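Local atomic coordinates of extracellular ligand-binding receptor (Rhodopseudomonas palustris, PDB entry 3SG0), a protein that probably serves as the solute-binding receptor for uptake of lignin-derived aromatic acids, and holds benzoylformic acid (phenylglyoxylate) in its cleft. Residues R133-Y137 with R341-E345; G269-S273 with T305-V309; I32-G38 with F66-S72; I145-I150 with D368-L374. All coordinates share one frame; numbering follows the deposited sequence. Where two conformers were deposited one is given.

Overall arrangement
All four contacts belong to a two-lobed periplasmic binding protein. Contacts 1 and 3 reach the same mixed sheet, contact 1 at one edge strand, 136-138, and contact 3 between the neighbouring strands 28-34 and 61-69. Both are partly buried and rich in polar bonds, a salt-bridge network and hydrogen bonds in contact 1 and backbone and aspartate bonds in contact 3. Contact 2 is the buried one, close to the centre of the chain, and is mainly apolar with no hydrogen bond across. Contact 4, mostly apolar, packs a helix of the other lobe on residues 368-374. Contacts 2 and 4 touch through a probable hydrogen bond from Gly269 N to Phe373 O, while contacts 3 and 4 lie on opposite sides of the chain's centre.

Contact 1. Residues R133-Y137 with R341-E345; sequences RKWVY and RDQIE
Arg341 runs across the indole of Trp135 at about a right angle. Its CD lies over one face of the ring, 3.6 Å from the centroid of the six-membered ring, as a CH-pi contact, while the guanidinium stands steeply above, its plane turned 78° from that of the indole, too far out for more than a weak cation-pi attraction. Bends at chi2 and chi3 (66°) curl the arginine so that NH1 faces the backbone of Lys134. There NH1 donates to Lys134 O at 2.9 Å, nearly straight, with the carbonyl oxygen in the guanidinium plane. NH1 and NH2 also grip Glu345 end-on, one nitrogen to each oxygen, both reaching it from above the carboxylate plane, and NH2 donates to the anti lone pair of Asp342 OD1. The bond to Lys134 O, backed by this salt-bridge network, joins the last part of helix 334-344 to the 3-10 turn that leads into strand 136-138, an edge strand of the mixed sheet in one lobe of the periplasmic binding protein fold. Lys134 comes to the same carboxylate less directly: NZ is 3.7 Å from Glu345 OE1, a long salt bridge, and one water bonds both NZ and Glu345 OE2. NZ also bonds Pro361 O, and Glu345 OE1 is hydrogen-bonded to His364 NE2. The surrounding positive groups probably favour a charged Glu345. Tyr137 stands crosswise to Glu345; its OH donates to Arg341 O at 2.7 Å, and Ile344 CG2 sits over the middle of one face, 3.6 Å from the ring centroid. His364 stacks with the tyrosine ring.

Contact 2. Residues G269-S273 with T305-V309; sequences GEAFS and TIFGV
Ile306 and Phe272 slide past each other in opposite directions, the isoleucine reaching toward residues 269-273 while the phenylalanine reaches back along it to the start of helix 306-328. The closest pair is Phe272 CD2 with Ile306 CG1 at 3.5 Å. Farther out on the ring, Phe272 CE2 lies 3.6 Å from Ile306 CA, so the phenyl group meets the helix backbone as well as the side chain. Phe272 gets there with CG swung away from its own backbone N (chi1 178°), and Ile306 has CG1 in the same anti position (chi1 -168°), which sends CD1 forward into a polar corner. The methyl touches Glu270 OE1 at 3.6 Å and Ser273 OG at 3.6 Å. Glu270 comes across Ile306 at about a right angle, and its other oxygen, OE2, is hydrogen-bonded to His247 ND1. In this two-lobed periplasmic binding protein the contact brings the short, weakly bonded helical turn after strand 266-269 against the first turn of helix 306-328, next to the ligand cleft. Phe307, the following residue of that turn, touches the bound benzoylformic acid, and Ile306 CG2 lies over one face of its ring, 3.7 Å above the plane and offset toward the rim; the residue that packs on Phe272 thus also backs a pocket side chain. Val309, one turn on, adds a looser touch, its CG2 4.2 Å from Phe272 CD1. Helix 283-298 closes in here too: Phe291 packs on both Phe272 and Val309, and Lys288 makes a cation-pi contact with the Phe272 ring.

Contact 3. Residues I32-G38 with F66-S72; sequences ITMSASG and FALDDES
Two aspartates reach across to residues 32-38 by different torsions. Asp70 has CG lodged between its backbone N and carbonyl carbon (chi1 55°), which turns the carboxylate onto Thr33 and Ser35; Asp69 has CG extended away from N (chi1 -178°), which brings its carboxylate to Ser37. Thr33 OG1 donates to Asp70 OD2 at 2.8 Å, a little out of the carboxylate plane on the anti side, and Ser35 OG to the syn lone pair of OD1 at 2.8 Å. The anti lone pair of OD1 takes Ser72 N, an Asx turn; OD2 is also bonded by Ser96 OG. The loops carrying most of these groups follow the carboxy-terminal ends of parallel strands 28-34 and 61-69, the cleft-facing edge typical of a periplasmic binding protein lobe, with the side chain of Ser35 about 8 Å from the bound benzoylformic acid. The strands themselves are zipped by Ile32 N to Phe66 O (2.8 Å), Leu68 N to Ile32 O, Met34 N to Leu68 O, and Asp70 N to Met34 O. On the Ile32 and Met34 face, the selenomethionine SE rests 4.0 Å from Ala67 CB. Farther along, Ser37 OG donates to the syn lone pair of Asp69 OD2 at 2.7 Å, and Ser72 OG donates to Ser37 O at 2.8 Å.

Contact 4. Residues I145-I150 with D368-L374; sequences IMAEAI and DERSAFL
The peptide carbonyls of Asp368 and Ser371 are the flat groups that meet helix 143-156: Asp368 O touches Ile145 CG2 at 3.7 Å, and Ser371 O meets the methyl CE of Met146, a selenomethionine, at 3.4 Å. This is a helix packing on a 3-10 turn and the start of a strand in one lobe of the periplasmic binding protein fold: helix 143-156 lies against the turn at 369-371 and the first residues of strand 373-378, the middle strand of a small antiparallel sheet. Ala372 sits at the centre of the contact. Its CB faces Ala149 CB at 3.6 Å and Met146 SE at 3.8 Å, the small methyls bringing helix and chain close. Met146 has a bend at chi2 (-63°) that folds SE and CE back over Ser371 and Ala372; the same methyl also packs on Glu270, and the Met146 side chain is about 8 Å from the bound ligand. One turn along the helix, Ile150 and Leu374 meet obliquely, CD1 to CD2 at 3.7 Å, and Ile150 also packs on Ile266 and Ala268 of the adjoining strand. No hydrogen bond crosses between the segments, but the turn itself is well tied. Asp368 O takes Ser371 N, and in an Asx turn Asp368 OD1 accepts Arg370 N at 2.9 Å from above the carboxylate plane.

Contact 1. Residues R133-Y137 with R341-E345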
loop_
_atom_site.group_PDB
_atom_site.type_symbol
_atom_site.label_atom_id
_atom_site.label_comp_id
_atom_site.label_asym_id
_atom_site.label_seq_id
_atom_site.Cartn_x
_atom_site.Cartn_y
_atom_site.Cartn_z
ATOM N N ARG A 133 17.642 2.081 -4.457
ATOM C CA ARG A 133 16.263 2.470 -4.683
ATOM C C ARG A 133 16.046 2.993 -6.101
ATOM O O ARG A 133 14.903 3.129 -6.542
ATOM C CB ARG A 133 15.808 3.449 -3.596
ATOM C CG ARG A 133 15.638 2.762 -2.250
ATOM C CD ARG A 133 15.692 3.736 -1.078
ATOM N NE ARG A 133 15.280 3.087 0.165
ATOM C CZ ARG A 133 16.029 2.266 0.892
ATOM N NH1 ARG A 133 17.291 2.013 0.549
ATOM N NH2 ARG A 133 15.512 1.699 1.975
ATOM N N LYS A 134 17.131 3.234 -6.849
ATOM C CA LYS A 134 17.014 3.508 -8.278
ATOM C C LYS A 134 16.262 2.405 -9.000
ATOM O O LYS A 134 15.701 2.635 -10.070
ATOM C CB LYS A 134 18.385 3.635 -8.942
ATOM C CG LYS A 134 18.987 5.005 -8.902
ATOM C CD LYS A 134 18.194 6.030 -9.688
ATOM C CE LYS A 134 18.783 7.374 -9.376
ATOM N NZ LYS A 134 17.974 8.435 -9.993
ATOM N N TRP A 135 16.301 1.196 -8.443
ATOM C CA TRP A 135 15.666 0.038 -9.059
ATOM C C TRP A 135 14.241 -0.204 -8.570
ATOM O O TRP A 135 13.601 -1.141 -9.035
ATOM C CB TRP A 135 16.539 -1.215 -8.857
ATOM C CG TRP A 135 17.807 -1.114 -9.632
ATOM C CD1 TRP A 135 19.005 -0.649 -9.188
ATOM C CD2 TRP A 135 17.980 -1.420 -11.016
ATOM N NE1 TRP A 135 19.924 -0.660 -10.208
ATOM C CE2 TRP A 135 19.319 -1.135 -11.343
ATOM C CE3 TRP A 135 17.132 -1.925 -12.013
ATOM C CZ2 TRP A 135 19.830 -1.327 -12.626
ATOM C CZ3 TRP A 135 17.641 -2.120 -13.284
ATOM C CH2 TRP A 135 18.976 -1.816 -13.580
ATOM N N VAL A 136 13.734 0.631 -7.667
ATOM C CA VAL A 136 12.464 0.365 -7.001
ATOM C C VAL A 136 11.435 1.439 -7.325
ATOM O O VAL A 136 11.751 2.634 -7.301
ATOM C CB VAL A 136 12.673 0.312 -5.469
ATOM C CG1 VAL A 136 11.379 -0.073 -4.744
ATOM C CG2 VAL A 136 13.786 -0.656 -5.128
ATOM N N TYR A 137 10.208 1.017 -7.623
ATOM C CA TYR A 137 9.082 1.929 -7.833
ATOM C C TYR A 137 7.955 1.535 -6.898
ATOM O O TYR A 137 7.906 0.396 -6.419
ATOM C CB TYR A 137 8.637 1.914 -9.299
ATOM C CG TYR A 137 9.707 2.468 -10.190
ATOM C CD1 TYR A 137 9.859 3.838 -10.343
ATOM C CD2 TYR A 137 10.614 1.633 -10.829
ATOM C CE1 TYR A 137 10.856 4.358 -11.138
ATOM C CE2 TYR A 137 11.629 2.148 -11.614
ATOM C CZ TYR A 137 11.743 3.515 -11.758
ATOM O OH TYR A 137 12.745 4.071 -12.527
ATOM N N ARG A 341 13.499 0.047 -16.300
ATOM C CA ARG A 341 13.836 0.916 -15.176
ATOM C C ARG A 341 13.939 2.376 -15.629
ATOM O O ARG A 341 13.422 3.280 -14.966
ATOM C CB ARG A 341 15.148 0.465 -14.523
ATOM C CG ARG A 341 15.402 1.074 -13.130
ATOM C CD ARG A 341 16.854 1.524 -12.918
ATOM N NE ARG A 341 17.168 2.639 -13.803
ATOM C CZ ARG A 341 16.844 3.906 -13.566
ATOM N NH1 ARG A 341 16.257 4.249 -12.425
ATOM N NH2 ARG A 341 17.130 4.848 -14.460
ATOM N N ASP A 342 14.625 2.605 -16.747
ATOM C CA ASP A 342 14.786 3.954 -17.294
ATOM C C ASP A 342 13.449 4.575 -17.676
ATOM O O ASP A 342 13.218 5.767 -17.472
ATOM C CB ASP A 342 15.673 3.939 -18.552
ATOM C CG ASP A 342 17.142 3.658 -18.263
ATOM O OD1 ASP A 342 17.603 3.840 -17.122
ATOM O OD2 ASP A 342 17.862 3.276 -19.212
ATOM N N GLN A 343 12.571 3.773 -18.264
ATOM C CA GLN A 343 11.324 4.299 -18.789
ATOM C C GLN A 343 10.307 4.639 -17.697
ATOM O O GLN A 343 9.608 5.650 -17.793
ATOM C CB GLN A 343 10.721 3.315 -19.791
ATOM C CG GLN A 343 11.519 3.179 -21.079
ATOM C CD GLN A 343 11.711 4.510 -21.785
ATOM O OE1 GLN A 343 10.743 5.220 -22.064
ATOM N NE2 GLN A 343 12.965 4.868 -22.056
ATOM N N ILE A 344 10.201 3.814 -16.655
ATOM C CA ILE A 344 9.205 4.091 -15.620
ATOM C C ILE A 344 9.515 5.423 -14.937
ATOM O O ILE A 344 8.620 6.175 -14.572
ATOM C CB ILE A 344 9.092 2.941 -14.613
ATOM C CG1 ILE A 344 8.584 1.686 -15.333
ATOM C CG2 ILE A 344 8.166 3.334 -13.473
ATOM C CD1 ILE A 344 8.529 0.447 -14.460
ATOM N N GLU A 345 10.804 5.719 -14.810
ATOM C CA GLU A 345 11.293 6.942 -14.197
ATOM C C GLU A 345 10.818 8.197 -14.921
ATOM O O GLU A 345 10.855 9.285 -14.347
ATOM C CB GLU A 345 12.824 6.880 -14.204
ATOM C CG GLU A 345 13.544 7.878 -13.349
ATOM C CD GLU A 345 14.961 7.419 -13.093
ATOM O OE1 GLU A 345 15.226 6.990 -11.958
ATOM O OE2 GLU A 345 15.805 7.471 -14.024
HETATM O O HOH W 1 18.164 8.085 -12.798
#

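Contact 2. Residues G269-S273 with T305-V309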
loop_
_atom_site.group_PDB
_atom_site.type_symbol
_atom_site.label_atom_id
_atom_site.label_comp_id
_atom_site.label_asym_id
_atom_site.label_seq_id
_atom_site.Cartn_x
_atom_site.Cartn_y
_atom_site.Cartn_z
ATOM N N GLY A 269 -6.313 8.298 2.719
ATOM C CA GLY A 269 -6.096 7.230 1.770
ATOM C C GLY A 269 -6.191 7.671 0.325
ATOM O O GLY A 269 -6.022 8.847 -0.023
ATOM N N GLU A 270 -6.456 6.683 -0.519
ATOM C CA GLU A 270 -6.325 6.807 -1.964
ATOM C C GLU A 270 -7.627 7.149 -2.668
ATOM O O GLU A 270 -8.716 6.853 -2.175
ATOM C CB GLU A 270 -5.791 5.497 -2.556
ATOM C CG GLU A 270 -4.334 5.202 -2.252
ATOM C CD GLU A 270 -4.086 4.769 -0.818
ATOM O OE1 GLU A 270 -4.704 3.787 -0.349
ATOM O OE2 GLU A 270 -3.234 5.418 -0.179
ATOM N N ALA A 271 -7.493 7.706 -3.868
ATOM C CA ALA A 271 -8.641 8.036 -4.706
ATOM C C ALA A 271 -9.593 6.864 -4.842
ATOM O O ALA A 271 -10.807 7.044 -4.791
ATOM C CB ALA A 271 -8.176 8.493 -6.074
ATOM N N PHE A 272 -9.050 5.661 -5.009
ATOM C CA PHE A 272 -9.868 4.455 -5.158
ATOM C C PHE A 272 -10.947 4.381 -4.085
ATOM O O PHE A 272 -12.093 4.012 -4.363
ATOM C CB PHE A 272 -8.942 3.236 -5.081
ATOM C CG PHE A 272 -9.630 1.887 -5.163
ATOM C CD1 PHE A 272 -9.596 1.150 -6.343
ATOM C CD2 PHE A 272 -10.230 1.324 -4.050
ATOM C CE1 PHE A 272 -10.172 -0.113 -6.412
ATOM C CE2 PHE A 272 -10.815 0.061 -4.122
ATOM C CZ PHE A 272 -10.784 -0.652 -5.309
ATOM N N SER A 273 -10.582 4.704 -2.849
ATOM C CA SER A 273 -11.510 4.556 -1.729
ATOM C C SER A 273 -12.627 5.587 -1.728
ATOM O O SER A 273 -13.694 5.350 -1.159
ATOM C CB SER A 273 -10.754 4.640 -0.406
ATOM O OG SER A 273 -9.773 3.618 -0.315
ATOM N N THR A 305 -11.023 -5.810 -3.547
ATOM C CA THR A 305 -10.688 -4.778 -2.577
ATOM C C THR A 305 -9.461 -4.009 -3.067
ATOM O O THR A 305 -8.776 -4.413 -4.019
ATOM C CB THR A 305 -10.438 -5.357 -1.184
ATOM O OG1 THR A 305 -9.245 -6.151 -1.220
ATOM C CG2 THR A 305 -11.621 -6.215 -0.737
ATOM N N ILE A 306 -9.182 -2.893 -2.409
ATOM C CA ILE A 306 -8.163 -1.976 -2.883
ATOM C C ILE A 306 -6.794 -2.634 -3.039
ATOM O O ILE A 306 -6.013 -2.261 -3.913
ATOM C CB ILE A 306 -8.036 -0.749 -1.954
ATOM C CG1 ILE A 306 -7.177 0.331 -2.606
ATOM C CG2 ILE A 306 -7.492 -1.149 -0.589
ATOM C CD1 ILE A 306 -7.141 1.631 -1.819
ATOM N N PHE A 307 -6.470 -3.612 -2.199
ATOM C CA PHE A 307 -5.111 -4.133 -2.221
ATOM C C PHE A 307 -4.739 -4.780 -3.545
ATOM O O PHE A 307 -3.580 -4.743 -3.940
ATOM C CB PHE A 307 -4.828 -4.979 -0.982
ATOM C CG PHE A 307 -4.912 -4.163 0.258
ATOM C CD1 PHE A 307 -6.037 -4.193 1.071
ATOM C CD2 PHE A 307 -3.910 -3.252 0.544
ATOM C CE1 PHE A 307 -6.127 -3.355 2.177
ATOM C CE2 PHE A 307 -4.003 -2.414 1.645
ATOM C CZ PHE A 307 -5.111 -2.462 2.457
ATOM N N GLY A 308 -5.722 -5.323 -4.259
ATOM C CA GLY A 308 -5.459 -5.852 -5.584
ATOM C C GLY A 308 -5.018 -4.768 -6.559
ATOM O O GLY A 308 -4.253 -5.016 -7.501
ATOM N N VAL A 309 -5.502 -3.550 -6.340
ATOM C CA VAL A 309 -5.179 -2.452 -7.243
ATOM C C VAL A 309 -3.715 -2.043 -7.131
ATOM O O VAL A 309 -3.181 -1.417 -8.040
ATOM C CB VAL A 309 -6.151 -1.251 -7.086
ATOM C CG1 VAL A 309 -5.570 -0.163 -6.183
ATOM C CG2 VAL A 309 -6.487 -0.679 -8.457
#

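Contact 3. Residues I32-G38 with F66-S72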
loop_
_atom_site.group_PDB
_atom_site.type_symbol
_atom_site.label_atom_id
_atom_site.label_comp_id
_atom_site.label_asym_id
_atom_site.label_seq_id
_atom_site.Cartn_x
_atom_site.Cartn_y
_atom_site.Cartn_z
ATOM N N ILE A 32 6.096 -12.184 -9.046
ATOM C CA ILE A 32 5.343 -11.509 -7.999
ATOM C C ILE A 32 5.457 -12.307 -6.707
ATOM O O ILE A 32 5.263 -13.524 -6.709
ATOM C CB ILE A 32 3.846 -11.385 -8.370
ATOM C CG1 ILE A 32 3.669 -10.855 -9.797
ATOM C CG2 ILE A 32 3.130 -10.488 -7.377
ATOM C CD1 ILE A 32 2.235 -10.971 -10.315
ATOM N N THR A 33 5.796 -11.635 -5.614
ATOM C CA THR A 33 5.701 -12.226 -4.286
ATOM C C THR A 33 4.738 -11.378 -3.479
ATOM O O THR A 33 4.825 -10.144 -3.474
ATOM C CB THR A 33 7.090 -12.378 -3.616
ATOM O OG1 THR A 33 6.957 -13.079 -2.368
ATOM C CG2 THR A 33 7.789 -11.041 -3.398
HETATM N N MSE A 34 3.778 -12.040 -2.835
HETATM C CA MSE A 34 2.754 -11.330 -2.077
HETATM C C MSE A 34 2.420 -12.091 -0.814
HETATM O O MSE A 34 2.642 -13.307 -0.725
HETATM C CB MSE A 34 1.488 -11.129 -2.908
HETATM C CG MSE A 34 0.794 -12.423 -3.310
HETATM SE SE MSE A 34 1.332 -13.123 -5.076
HETATM C CE MSE A 34 0.371 -11.807 -6.146
ATOM N N SER A 35 1.887 -11.371 0.164
ATOM C CA SER A 35 1.577 -11.957 1.463
ATOM C C SER A 35 0.158 -12.516 1.463
ATOM O O SER A 35 -0.753 -11.945 2.043
ATOM C CB SER A 35 1.765 -10.919 2.574
ATOM O OG SER A 35 3.066 -10.337 2.528
ATOM N N ALA A 36 -0.025 -13.623 0.755
ATOM C CA ALA A 36 -1.347 -14.221 0.584
ATOM C C ALA A 36 -1.818 -14.996 1.811
ATOM O O ALA A 36 -2.999 -15.318 1.923
ATOM C CB ALA A 36 -1.378 -15.101 -0.662
ATOM N N SER A 37 -0.905 -15.287 2.726
ATOM C CA SER A 37 -1.235 -15.885 4.014
ATOM C C SER A 37 -0.425 -15.149 5.078
ATOM O O SER A 37 0.422 -14.308 4.756
ATOM C CB SER A 37 -0.947 -17.388 4.025
ATOM O OG SER A 37 0.396 -17.658 3.680
ATOM N N GLY A 38 -0.696 -15.433 6.349
ATOM C CA GLY A 38 -0.101 -14.679 7.439
ATOM C C GLY A 38 -0.908 -13.427 7.727
ATOM O O GLY A 38 -1.979 -13.228 7.161
ATOM N N PHE A 66 4.575 -15.182 -12.698
ATOM C CA PHE A 66 4.979 -16.204 -11.743
ATOM C C PHE A 66 4.735 -15.657 -10.359
ATOM O O PHE A 66 5.516 -14.833 -9.880
ATOM C CB PHE A 66 6.464 -16.500 -11.906
ATOM C CG PHE A 66 6.832 -16.994 -13.272
ATOM C CD1 PHE A 66 6.902 -18.353 -13.533
ATOM C CD2 PHE A 66 7.101 -16.106 -14.303
ATOM C CE1 PHE A 66 7.239 -18.821 -14.795
ATOM C CE2 PHE A 66 7.437 -16.566 -15.568
ATOM C CZ PHE A 66 7.505 -17.928 -15.811
ATOM N N ALA A 67 3.654 -16.094 -9.719
ATOM C CA ALA A 67 3.215 -15.546 -8.443
ATOM C C ALA A 67 3.476 -16.526 -7.306
ATOM O O ALA A 67 3.163 -17.715 -7.419
ATOM C CB ALA A 67 1.733 -15.205 -8.511
ATOM N N LEU A 68 4.043 -16.027 -6.215
ATOM C CA LEU A 68 4.414 -16.840 -5.063
ATOM C C LEU A 68 3.940 -16.183 -3.782
ATOM O O LEU A 68 4.023 -14.965 -3.629
ATOM C CB LEU A 68 5.933 -17.022 -4.996
ATOM C CG LEU A 68 6.588 -17.773 -6.155
ATOM C CD1 LEU A 68 8.108 -17.667 -6.095
ATOM C CD2 LEU A 68 6.149 -19.231 -6.158
ATOM N N ASP A 69 3.461 -16.994 -2.849
ATOM C CA ASP A 69 3.077 -16.521 -1.528
ATOM C C ASP A 69 4.325 -16.437 -0.650
ATOM O O ASP A 69 5.111 -17.389 -0.583
ATOM C CB ASP A 69 2.078 -17.523 -0.937
ATOM C CG ASP A 69 1.539 -17.129 0.430
ATOM O OD1 ASP A 69 1.721 -15.980 0.887
ATOM O OD2 ASP A 69 0.897 -18.010 1.045
ATOM N N ASP A 70 4.523 -15.308 0.022
ATOM C CA ASP A 70 5.619 -15.177 0.983
ATOM C C ASP A 70 5.173 -15.283 2.438
ATOM O O ASP A 70 5.989 -15.134 3.340
ATOM C CB ASP A 70 6.438 -13.898 0.763
ATOM C CG ASP A 70 5.594 -12.645 0.777
ATOM O OD1 ASP A 70 4.761 -12.468 1.699
ATOM O OD2 ASP A 70 5.790 -11.814 -0.144
ATOM N N GLU A 71 3.887 -15.538 2.669
ATOM C CA GLU A 71 3.399 -15.854 4.013
ATOM C C GLU A 71 3.575 -14.687 4.980
ATOM O O GLU A 71 3.556 -14.884 6.193
ATOM C CB GLU A 71 4.058 -17.131 4.556
ATOM C CG GLU A 71 3.736 -18.319 3.685
ATOM C CD GLU A 71 4.295 -19.633 4.185
ATOM O OE1 GLU A 71 4.931 -19.671 5.264
ATOM O OE2 GLU A 71 4.077 -20.638 3.473
ATOM N N SER A 72 3.718 -13.471 4.456
ATOM C CA SER A 72 3.999 -12.293 5.296
ATOM C C SER A 72 5.358 -12.402 5.992
ATOM O O SER A 72 5.569 -11.776 7.030
ATOM C CB SER A 72 2.910 -12.064 6.361
ATOM O OG SER A 72 1.598 -12.052 5.816
#

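Contact 4. Residues I145-I150 with D368-L374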
loop_
_atom_site.group_PDB
_atom_site.type_symbol
_atom_site.label_atom_id
_atom_site.label_comp_id
_atom_site.label_asym_id
_atom_site.label_seq_id
_atom_site.Cartn_x
_atom_site.Cartn_y
_atom_site.Cartn_z
ATOM N N ILE A 145 3.057 11.291 3.434
ATOM C CA ILE A 145 2.038 12.142 2.829
ATOM C C ILE A 145 0.709 11.960 3.552
ATOM O O ILE A 145 0.020 12.924 3.892
ATOM C CB ILE A 145 1.851 11.798 1.335
ATOM C CG1 ILE A 145 3.142 12.059 0.555
ATOM C CG2 ILE A 145 0.686 12.577 0.737
ATOM C CD1 ILE A 145 3.139 11.463 -0.846
HETATM N N MSE A 146 0.349 10.705 3.788
HETATM C CA MSE A 146 -0.903 10.396 4.455
HETATM C C MSE A 146 -0.889 10.843 5.912
HETATM O O MSE A 146 -1.885 11.369 6.416
HETATM C CB MSE A 146 -1.205 8.900 4.353
HETATM C CG MSE A 146 -1.357 8.417 2.911
HETATM SE SE MSE A 146 -2.880 9.259 2.003
HETATM C CE MSE A 146 -2.512 8.805 0.164
ATOM N N ALA A 147 0.236 10.634 6.591
ATOM C CA ALA A 147 0.367 11.025 7.991
ATOM C C ALA A 147 0.240 12.539 8.144
ATOM O O ALA A 147 -0.387 13.027 9.087
ATOM C CB ALA A 147 1.686 10.539 8.551
ATOM N N GLU A 148 0.825 13.295 7.223
ATOM C CA GLU A 148 0.694 14.745 7.274
ATOM C C GLU A 148 -0.761 15.160 7.091
ATOM O O GLU A 148 -1.257 16.031 7.812
ATOM C CB GLU A 148 1.580 15.416 6.223
ATOM C CG GLU A 148 3.073 15.286 6.484
ATOM C CD GLU A 148 3.555 16.108 7.670
ATOM O OE1 GLU A 148 2.752 16.877 8.237
ATOM O OE2 GLU A 148 4.744 15.986 8.033
ATOM N N ALA A 149 -1.451 14.531 6.148
ATOM C CA ALA A 149 -2.841 14.883 5.873
ATOM C C ALA A 149 -3.780 14.546 7.036
ATOM O O ALA A 149 -4.649 15.340 7.404
ATOM C CB ALA A 149 -3.314 14.211 4.591
ATOM N N ILE A 150 -3.620 13.365 7.617
ATOM C CA ILE A 150 -4.474 12.984 8.734
ATOM C C ILE A 150 -4.150 13.817 9.977
ATOM O O ILE A 150 -5.055 14.184 10.731
ATOM C CB ILE A 150 -4.436 11.449 9.011
ATOM C CG1 ILE A 150 -5.613 11.030 9.898
ATOM C CG2 ILE A 150 -3.102 11.014 9.611
ATOM C CD1 ILE A 150 -6.979 11.260 9.265
ATOM N N ASP A 368 2.060 13.778 -4.329
ATOM C CA ASP A 368 2.135 14.836 -3.335
ATOM C C ASP A 368 0.828 14.874 -2.561
ATOM O O ASP A 368 0.045 13.931 -2.612
ATOM C CB ASP A 368 2.462 16.190 -3.980
ATOM C CG ASP A 368 1.467 16.597 -5.058
ATOM O OD1 ASP A 368 0.311 16.154 -5.014
ATOM O OD2 ASP A 368 1.835 17.381 -5.964
ATOM N N GLU A 369 0.583 15.969 -1.848
ATOM C CA GLU A 369 -0.584 16.065 -0.983
ATOM C C GLU A 369 -1.901 15.965 -1.743
ATOM O O GLU A 369 -2.943 15.696 -1.144
ATOM C CB GLU A 369 -0.547 17.366 -0.175
ATOM C CG GLU A 369 -0.817 18.637 -0.985
ATOM C CD GLU A 369 0.365 19.103 -1.816
ATOM O OE1 GLU A 369 1.487 18.572 -1.646
ATOM O OE2 GLU A 369 0.176 20.024 -2.643
ATOM N N ARG A 370 -1.874 16.161 -3.054
ATOM C CA ARG A 370 -3.100 16.043 -3.830
ATOM C C ARG A 370 -3.619 14.620 -3.879
ATOM O O ARG A 370 -4.775 14.392 -4.236
ATOM C CB ARG A 370 -2.899 16.606 -5.230
ATOM C CG ARG A 370 -2.566 18.088 -5.173
ATOM C CD ARG A 370 -2.206 18.706 -6.502
ATOM N NE ARG A 370 -1.690 20.058 -6.297
ATOM C CZ ARG A 370 -1.220 20.836 -7.267
ATOM N NH1 ARG A 370 -1.203 20.399 -8.519
ATOM N NH2 ARG A 370 -0.764 22.049 -6.984
ATOM N N SER A 371 -2.782 13.660 -3.506
ATOM C CA SER A 371 -3.105 12.235 -3.494
ATOM C C SER A 371 -3.787 11.787 -2.209
ATOM O O SER A 371 -4.237 10.648 -2.113
ATOM C CB SER A 371 -1.826 11.392 -3.670
ATOM O OG SER A 371 -1.018 11.363 -2.494
ATOM N N ALA A 372 -3.798 12.646 -1.192
ATOM C CA ALA A 372 -4.360 12.270 0.103
ATOM C C ALA A 372 -5.834 12.634 0.151
ATOM O O ALA A 372 -6.197 13.813 0.100
ATOM C CB ALA A 372 -3.609 12.945 1.245
ATOM N N PHE A 373 -6.687 11.624 0.230
ATOM C CA PHE A 373 -8.128 11.825 0.372
ATOM C C PHE A 373 -8.579 11.352 1.746
ATOM O O PHE A 373 -8.233 10.252 2.175
ATOM C CB PHE A 373 -8.887 11.059 -0.711
ATOM C CG PHE A 373 -8.632 11.573 -2.101
ATOM C CD1 PHE A 373 -9.428 12.565 -2.647
ATOM C CD2 PHE A 373 -7.573 11.087 -2.851
ATOM C CE1 PHE A 373 -9.179 13.052 -3.926
ATOM C CE2 PHE A 373 -7.327 11.568 -4.121
ATOM C CZ PHE A 373 -8.133 12.549 -4.657
ATOM N N LEU A 374 -9.332 12.177 2.456
ATOM C CA LEU A 374 -9.861 11.775 3.750
ATOM C C LEU A 374 -11.061 10.870 3.552
ATOM O O LEU A 374 -12.040 11.259 2.907
ATOM C CB LEU A 374 -10.209 12.991 4.607
ATOM C CG LEU A 374 -9.005 13.767 5.142
ATOM C CD1 LEU A 374 -9.445 15.078 5.761
ATOM C CD2 LEU A 374 -8.241 12.934 6.157
#